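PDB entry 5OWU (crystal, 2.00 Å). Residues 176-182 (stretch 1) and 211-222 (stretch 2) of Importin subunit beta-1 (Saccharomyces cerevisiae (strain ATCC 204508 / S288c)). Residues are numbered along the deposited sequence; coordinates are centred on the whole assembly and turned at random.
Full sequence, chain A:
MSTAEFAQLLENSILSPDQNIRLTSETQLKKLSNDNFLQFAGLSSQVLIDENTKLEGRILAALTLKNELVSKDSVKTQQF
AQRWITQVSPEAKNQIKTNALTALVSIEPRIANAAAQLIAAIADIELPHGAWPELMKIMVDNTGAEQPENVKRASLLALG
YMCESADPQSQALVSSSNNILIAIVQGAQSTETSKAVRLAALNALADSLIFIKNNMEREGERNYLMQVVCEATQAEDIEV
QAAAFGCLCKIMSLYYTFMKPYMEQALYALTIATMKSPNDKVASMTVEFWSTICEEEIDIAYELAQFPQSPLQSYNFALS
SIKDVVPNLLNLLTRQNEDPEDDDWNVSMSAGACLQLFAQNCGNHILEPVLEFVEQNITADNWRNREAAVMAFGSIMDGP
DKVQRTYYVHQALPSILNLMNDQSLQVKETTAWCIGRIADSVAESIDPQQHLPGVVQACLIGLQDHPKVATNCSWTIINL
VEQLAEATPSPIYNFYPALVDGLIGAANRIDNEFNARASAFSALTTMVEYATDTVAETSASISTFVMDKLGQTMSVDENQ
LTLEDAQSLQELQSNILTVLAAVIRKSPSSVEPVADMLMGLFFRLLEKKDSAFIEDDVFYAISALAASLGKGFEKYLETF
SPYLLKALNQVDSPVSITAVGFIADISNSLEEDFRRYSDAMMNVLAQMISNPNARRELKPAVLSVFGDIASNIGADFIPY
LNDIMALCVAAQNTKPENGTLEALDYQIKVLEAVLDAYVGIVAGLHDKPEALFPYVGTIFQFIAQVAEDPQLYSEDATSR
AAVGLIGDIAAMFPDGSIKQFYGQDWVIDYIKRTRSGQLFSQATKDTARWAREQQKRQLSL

Stretch 1 (176-182) SSNNILI
Stretch 2, residues 211-222: FIKNNMEREGER

Stretch 1 is helical from S177 through I182 and onward, with S176 O accepting from I180 N at 2.9 Å. In stretch 2, one helix starts at K213 and a second at E219, the latter continuing beyond R222. The closest register places S177 CA 5.7 Å from I212 CA, and N178 CA 7.3 Å from N215 CA. The contact is small, burying 314 Å² in total.

F211 points its CB toward stretch 1, but its ring leads away. Its backbone makes the contact: F211 O lies 3.4 Å from S177 CB.

I212 occupies the N-cap position before the first helix (phi/psi -119/23, chi1 p, chi2 t); its backbone O accepts from M216 N at 2.9 Å. Its CG2 sits 4.0 Å from L181 CD1, an apolar contact between buried branched side chains. L181 is m,t.

K213 points away and stays exposed.

N215 is the hub (phi/psi -72/-41, chi1 m, chi2 88°). Its CB points toward stretch 1, and its amide is buried. N215 OD1 is 2.8 Å from S177 OG, whose chi1 is p; the hydroxyl's proton is not settled. N215 ND2 donates to N178 OD1 at 2.8 Å and to E221 OE1 at 2.7 Å. L181 CD1 lies 3.5 Å from N215 CG. Asparagine suits the site because one short side chain offers both a donor and an acceptor.

R218 sits at the N-cap position of the second helix (phi/psi -100/118, chi1 m, chi2 and chi3 t); its backbone O accepts from R222 N at 2.9 Å. Its extended side chain brings NH1 to N178 OD1 at 3.1 Å, near the guanidinium plane. N178 (chi1 m, chi2 -18°) starts sideways, but its end comes nearer, so OD1 accepts from both N215 and R218.

E221 (chi1 m, chi2 t) braces these donors within stretch 2: its OE2 forms a salt bridge with R218 NH1 at 2.8 Å.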

ATOM      1  N   SER A 176     -10.560  -9.829 -28.496  1.00 39.27           N
ATOM      2  CA  SER A 176     -10.700  -8.594 -29.260  1.00 39.96           C
ATOM      3  C   SER A 176      -9.386  -7.832 -29.420  1.00 35.87           C
ATOM      4  O   SER A 176      -9.369  -6.781 -30.079  1.00 38.45           O
ATOM      5  CB  SER A 176     -11.735  -7.681 -28.590  1.00 39.57           C
ATOM      6  OG  SER A 176     -12.988  -8.330 -28.427  1.00 41.68           O
ATOM      7  N   SER A 177      -8.283  -8.344 -28.862  1.00 36.46           N
ATOM      8  CA  SER A 177      -7.059  -7.548 -28.772  1.00 31.16           C
ATOM      9  C   SER A 177      -6.624  -7.026 -30.141  1.00 39.64           C
ATOM     10  O   SER A 177      -6.301  -5.837 -30.291  1.00 34.65           O
ATOM     11  CB  SER A 177      -5.948  -8.368 -28.110  1.00 39.20           C
ATOM     12  OG  SER A 177      -5.704  -9.580 -28.797  1.00 39.55           O
ATOM     13  N   ASN A 178      -6.636  -7.888 -31.161  1.00 33.21           N
ATOM     14  CA  ASN A 178      -6.221  -7.442 -32.489  1.00 41.22           C
ATOM     15  C   ASN A 178      -6.906  -6.123 -32.833  1.00 30.64           C
ATOM     16  O   ASN A 178      -6.250  -5.092 -33.035  1.00 37.13           O
ATOM     17  CB  ASN A 178      -6.538  -8.512 -33.546  1.00 41.99           C
ATOM     18  CG  ASN A 178      -5.697  -9.771 -33.394  1.00 47.60           C
ATOM     19  OD1 ASN A 178      -4.654  -9.772 -32.743  1.00 45.80           O
ATOM     20  ND2 ASN A 178      -6.145 -10.851 -34.026  1.00 48.81           N
ATOM     21  N   ASN A 179      -8.243  -6.119 -32.814  1.00 33.06           N
ATOM     22  CA  ASN A 179      -8.969  -4.934 -33.261  1.00 30.46           C
ATOM     23  C   ASN A 179      -8.766  -3.772 -32.301  1.00 27.23           C
ATOM     24  O   ASN A 179      -8.612  -2.620 -32.732  1.00 34.67           O
ATOM     25  CB  ASN A 179     -10.449  -5.262 -33.415  1.00 35.86           C
ATOM     26  CG  ASN A 179     -10.722  -6.095 -34.638  1.00 48.94           C
ATOM     27  OD1 ASN A 179     -10.133  -5.859 -35.690  1.00 41.96           O
ATOM     28  ND2 ASN A 179     -11.601  -7.084 -34.508  1.00 49.96           N
ATOM     29  N   ILE A 180      -8.707  -4.059 -31.001  1.00 31.19           N
ATOM     30  CA  ILE A 180      -8.421  -2.993 -30.048  1.00 26.63           C
ATOM     31  C   ILE A 180      -7.123  -2.309 -30.443  1.00 30.01           C
ATOM     32  O   ILE A 180      -7.072  -1.084 -30.623  1.00 31.66           O
ATOM     33  CB  ILE A 180      -8.378  -3.553 -28.614  1.00 25.84           C
ATOM     34  CG1 ILE A 180      -9.781  -4.001 -28.199  1.00 31.83           C
ATOM     35  CG2 ILE A 180      -7.809  -2.519 -27.623  1.00 30.03           C
ATOM     36  CD1 ILE A 180      -9.843  -4.671 -26.838  1.00 32.85           C
ATOM     37  N   LEU A 181      -6.081  -3.103 -30.703  1.00 34.98           N
ATOM     38  CA  LEU A 181      -4.801  -2.493 -31.039  1.00 32.35           C
ATOM     39  C   LEU A 181      -4.911  -1.702 -32.328  1.00 32.26           C
ATOM     40  O   LEU A 181      -4.422  -0.565 -32.409  1.00 36.32           O
ATOM     41  CB  LEU A 181      -3.709  -3.553 -31.127  1.00 36.30           C
ATOM     42  CG  LEU A 181      -3.135  -3.963 -29.769  1.00 34.65           C
ATOM     43  CD1 LEU A 181      -2.184  -5.129 -29.933  1.00 47.93           C
ATOM     44  CD2 LEU A 181      -2.425  -2.789 -29.074  1.00 43.18           C
ATOM     45  N   ILE A 182      -5.623  -2.241 -33.321  1.00 37.53           N
ATOM     46  CA  ILE A 182      -5.741  -1.502 -34.571  1.00 35.09           C
ATOM     47  C   ILE A 182      -6.384  -0.159 -34.295  1.00 37.65           C
ATOM     48  O   ILE A 182      -5.888   0.890 -34.720  1.00 35.30           O
ATOM     49  CB  ILE A 182      -6.529  -2.302 -35.623  1.00 34.65           C
ATOM     50  CG1 ILE A 182      -5.757  -3.554 -36.028  1.00 41.13           C
ATOM     51  CG2 ILE A 182      -6.780  -1.447 -36.852  1.00 35.69           C
ATOM     52  CD1 ILE A 182      -6.604  -4.580 -36.749  1.00 41.93           C
ATOM     53  N   PHE A 211      -4.104  -6.919 -21.841  1.00 35.69           N
ATOM     54  CA  PHE A 211      -4.925  -7.776 -22.691  1.00 34.84           C
ATOM     55  C   PHE A 211      -4.270  -8.133 -24.017  1.00 42.35           C
ATOM     56  O   PHE A 211      -4.928  -8.734 -24.870  1.00 50.72           O
ATOM     57  CB  PHE A 211      -6.271  -7.103 -22.948  1.00 33.70           C
ATOM     58  CG  PHE A 211      -7.053  -6.851 -21.703  1.00 38.04           C
ATOM     59  CD1 PHE A 211      -7.701  -7.892 -21.060  1.00 40.56           C
ATOM     60  CD2 PHE A 211      -7.126  -5.582 -21.162  1.00 45.86           C
ATOM     61  CE1 PHE A 211      -8.419  -7.666 -19.904  1.00 49.65           C
ATOM     62  CE2 PHE A 211      -7.843  -5.350 -20.006  1.00 47.85           C
ATOM     63  CZ  PHE A 211      -8.489  -6.396 -19.377  1.00 53.40           C
ATOM     64  N   ILE A 212      -2.991  -7.811 -24.210  1.00 37.91           N
ATOM     65  CA  ILE A 212      -2.364  -7.991 -25.510  1.00 36.12           C
ATOM     66  C   ILE A 212      -1.189  -8.965 -25.437  1.00 39.96           C
ATOM     67  O   ILE A 212      -0.308  -8.924 -26.282  1.00 35.06           O
ATOM     68  CB  ILE A 212      -1.938  -6.635 -26.110  1.00 40.38           C
ATOM     69  CG1 ILE A 212      -0.778  -6.009 -25.328  1.00 39.55           C
ATOM     70  CG2 ILE A 212      -3.119  -5.664 -26.116  1.00 35.78           C
ATOM     71  CD1 ILE A 212      -0.160  -4.805 -26.018  1.00 37.11           C
ATOM     72  N   LYS A 213      -1.170  -9.852 -24.435  1.00 43.53           N
ATOM     73  CA  LYS A 213      -0.103 -10.849 -24.345  1.00 38.06           C
ATOM     74  C   LYS A 213       0.071 -11.591 -25.664  1.00 50.82           C
ATOM     75  O   LYS A 213       1.189 -11.728 -26.177  1.00 39.81           O
ATOM     76  CB  LYS A 213      -0.399 -11.846 -23.223  1.00 48.45           C
ATOM     77  CG  LYS A 213      -0.634 -11.224 -21.858  1.00 62.38           C
ATOM     78  CD  LYS A 213       0.351 -11.739 -20.814  1.00 76.99           C
ATOM     79  CE  LYS A 213      -0.228 -11.631 -19.406  1.00 77.32           C
ATOM     80  NZ  LYS A 213      -0.717 -10.259 -19.093  1.00 83.25           N
ATOM     81  N   ASN A 214      -1.032 -12.087 -26.228  1.00 40.34           N
ATOM     82  CA  ASN A 214      -0.942 -12.854 -27.463  1.00 47.02           C
ATOM     83  C   ASN A 214      -0.334 -12.030 -28.587  1.00 37.51           C
ATOM     84  O   ASN A 214       0.406 -12.569 -29.418  1.00 48.38           O
ATOM     85  CB  ASN A 214      -2.324 -13.373 -27.857  1.00 50.41           C
ATOM     86  CG  ASN A 214      -2.868 -14.381 -26.862  1.00 57.54           C
ATOM     87  OD1 ASN A 214      -2.108 -15.021 -26.134  1.00 56.77           O
ATOM     88  ND2 ASN A 214      -4.186 -14.529 -26.827  1.00 63.50           N
ATOM     89  N   ASN A 215      -0.607 -10.724 -28.616  1.00 37.60           N
ATOM     90  CA  ASN A 215      -0.001  -9.860 -29.626  1.00 39.58           C
ATOM     91  C   ASN A 215       1.484  -9.644 -29.348  1.00 40.83           C
ATOM     92  O   ASN A 215       2.301  -9.661 -30.275  1.00 46.88           O
ATOM     93  CB  ASN A 215      -0.728  -8.517 -29.676  1.00 39.00           C
ATOM     94  CG  ASN A 215      -2.215  -8.668 -29.900  1.00 43.57           C
ATOM     95  OD1 ASN A 215      -2.987  -8.811 -28.950  1.00 45.33           O
ATOM     96  ND2 ASN A 215      -2.628  -8.629 -31.162  1.00 39.97           N
ATOM     97  N   MET A 216       1.851  -9.441 -28.078  1.00 40.23           N
ATOM     98  CA  MET A 216       3.252  -9.211 -27.726  1.00 46.62           C
ATOM     99  C   MET A 216       4.113 -10.442 -27.978  1.00 43.84           C
ATOM    100  O   MET A 216       5.317 -10.314 -28.232  1.00 45.59           O
ATOM    101  CB  MET A 216       3.354  -8.776 -26.261  1.00 35.71           C
ATOM    102  CG  MET A 216       2.780  -7.388 -25.974  1.00 37.96           C
ATOM    103  SD  MET A 216       3.772  -6.060 -26.700  1.00 39.98           S
ATOM    104  CE  MET A 216       2.989  -5.843 -28.299  1.00 66.48           C
ATOM    105  N   GLU A 217       3.528 -11.634 -27.926  1.00 51.60           N
ATOM    106  CA  GLU A 217       4.281 -12.837 -28.252  1.00 46.69           C
ATOM    107  C   GLU A 217       4.528 -12.993 -29.747  1.00 49.93           C
ATOM    108  O   GLU A 217       5.240 -13.924 -30.137  1.00 66.08           O
ATOM    109  CB  GLU A 217       3.551 -14.064 -27.706  1.00 60.44           C
ATOM    110  CG  GLU A 217       3.460 -14.080 -26.184  1.00 61.05           C
ATOM    111  CD  GLU A 217       2.604 -15.212 -25.653  1.00 73.70           C
ATOM    112  OE1 GLU A 217       1.873 -15.840 -26.450  1.00 79.17           O
ATOM    113  OE2 GLU A 217       2.663 -15.471 -24.432  1.00 72.35           O
ATOM    114  N   ARG A 218       3.978 -12.117 -30.587  1.00 45.63           N
ATOM    115  CA  ARG A 218       4.233 -12.132 -32.022  1.00 47.17           C
ATOM    116  C   ARG A 218       5.278 -11.073 -32.331  1.00 45.45           C
ATOM    117  O   ARG A 218       5.038  -9.882 -32.114  1.00 41.18           O
ATOM    118  CB  ARG A 218       2.958 -11.872 -32.824  1.00 44.64           C
ATOM    119  CG  ARG A 218       1.885 -12.923 -32.630  1.00 52.19           C
ATOM    120  CD  ARG A 218       0.540 -12.448 -33.149  1.00 50.70           C
ATOM    121  NE  ARG A 218      -0.548 -13.232 -32.580  1.00 55.27           N
ATOM    122  CZ  ARG A 218      -1.817 -12.839 -32.539  1.00 55.36           C
ATOM    123  NH1 ARG A 218      -2.176 -11.662 -33.036  1.00 37.81           N
ATOM    124  NH2 ARG A 218      -2.731 -13.628 -31.993  1.00 59.23           N
ATOM    125  N   GLU A 219       6.426 -11.510 -32.849  1.00 48.82           N
ATOM    126  CA  GLU A 219       7.562 -10.607 -33.007  1.00 51.10           C
ATOM    127  C   GLU A 219       7.207  -9.405 -33.874  1.00 42.82           C
ATOM    128  O   GLU A 219       7.578  -8.274 -33.551  1.00 42.27           O
ATOM    129  CB  GLU A 219       8.759 -11.358 -33.604  1.00 53.81           C
ATOM    130  CG  GLU A 219      10.075 -10.586 -33.514  1.00 59.22           C
ATOM    131  CD  GLU A 219      11.176 -11.175 -34.385  1.00 75.05           C
ATOM    132  OE1 GLU A 219      11.061 -12.352 -34.796  1.00 71.22           O
ATOM    133  OE2 GLU A 219      12.155 -10.452 -34.666  1.00 68.63           O
ATOM    134  N   GLY A 220       6.498  -9.622 -34.982  1.00 39.24           N
ATOM    135  CA  GLY A 220       6.211  -8.519 -35.887  1.00 42.25           C
ATOM    136  C   GLY A 220       5.296  -7.477 -35.270  1.00 38.72           C
ATOM    137  O   GLY A 220       5.533  -6.270 -35.398  1.00 43.41           O
ATOM    138  N   GLU A 221       4.241  -7.928 -34.587  1.00 43.05           N
ATOM    139  CA  GLU A 221       3.341  -6.996 -33.910  1.00 43.22           C
ATOM    140  C   GLU A 221       4.047  -6.280 -32.764  1.00 38.96           C
ATOM    141  O   GLU A 221       3.873  -5.069 -32.580  1.00 36.92           O
ATOM    142  CB  GLU A 221       2.111  -7.734 -33.386  1.00 41.79           C
ATOM    143  CG  GLU A 221       1.291  -8.450 -34.449  1.00 47.94           C
ATOM    144  CD  GLU A 221      -0.022  -8.982 -33.899  1.00 54.37           C
ATOM    145  OE1 GLU A 221      -0.466  -8.484 -32.838  1.00 42.05           O
ATOM    146  OE2 GLU A 221      -0.607  -9.897 -34.521  1.00 49.73           O
ATOM    147  N   ARG A 222       4.823  -7.017 -31.967  1.00 44.23           N
ATOM    148  CA  ARG A 222       5.577  -6.404 -30.876  1.00 50.67           C
ATOM    149  C   ARG A 222       6.529  -5.336 -31.408  1.00 40.38           C
ATOM    150  O   ARG A 222       6.603  -4.222 -30.874  1.00 35.15           O
ATOM    151  CB  ARG A 222       6.337  -7.492 -30.112  1.00 48.96           C
ATOM    152  CG  ARG A 222       7.026  -7.025 -28.846  1.00 48.49           C
ATOM    153  CD  ARG A 222       7.755  -8.168 -28.143  1.00 50.49           C
ATOM    154  NE  ARG A 222       8.668  -8.908 -29.024  1.00 47.47           N
ATOM    155  CZ  ARG A 222       8.616 -10.220 -29.270  1.00 54.22           C
ATOM    156  NH1 ARG A 222       7.702 -10.994 -28.705  1.00 57.16           N
ATOM    157  NH2 ARG A 222       9.502 -10.772 -30.086  1.00 66.46           N
TER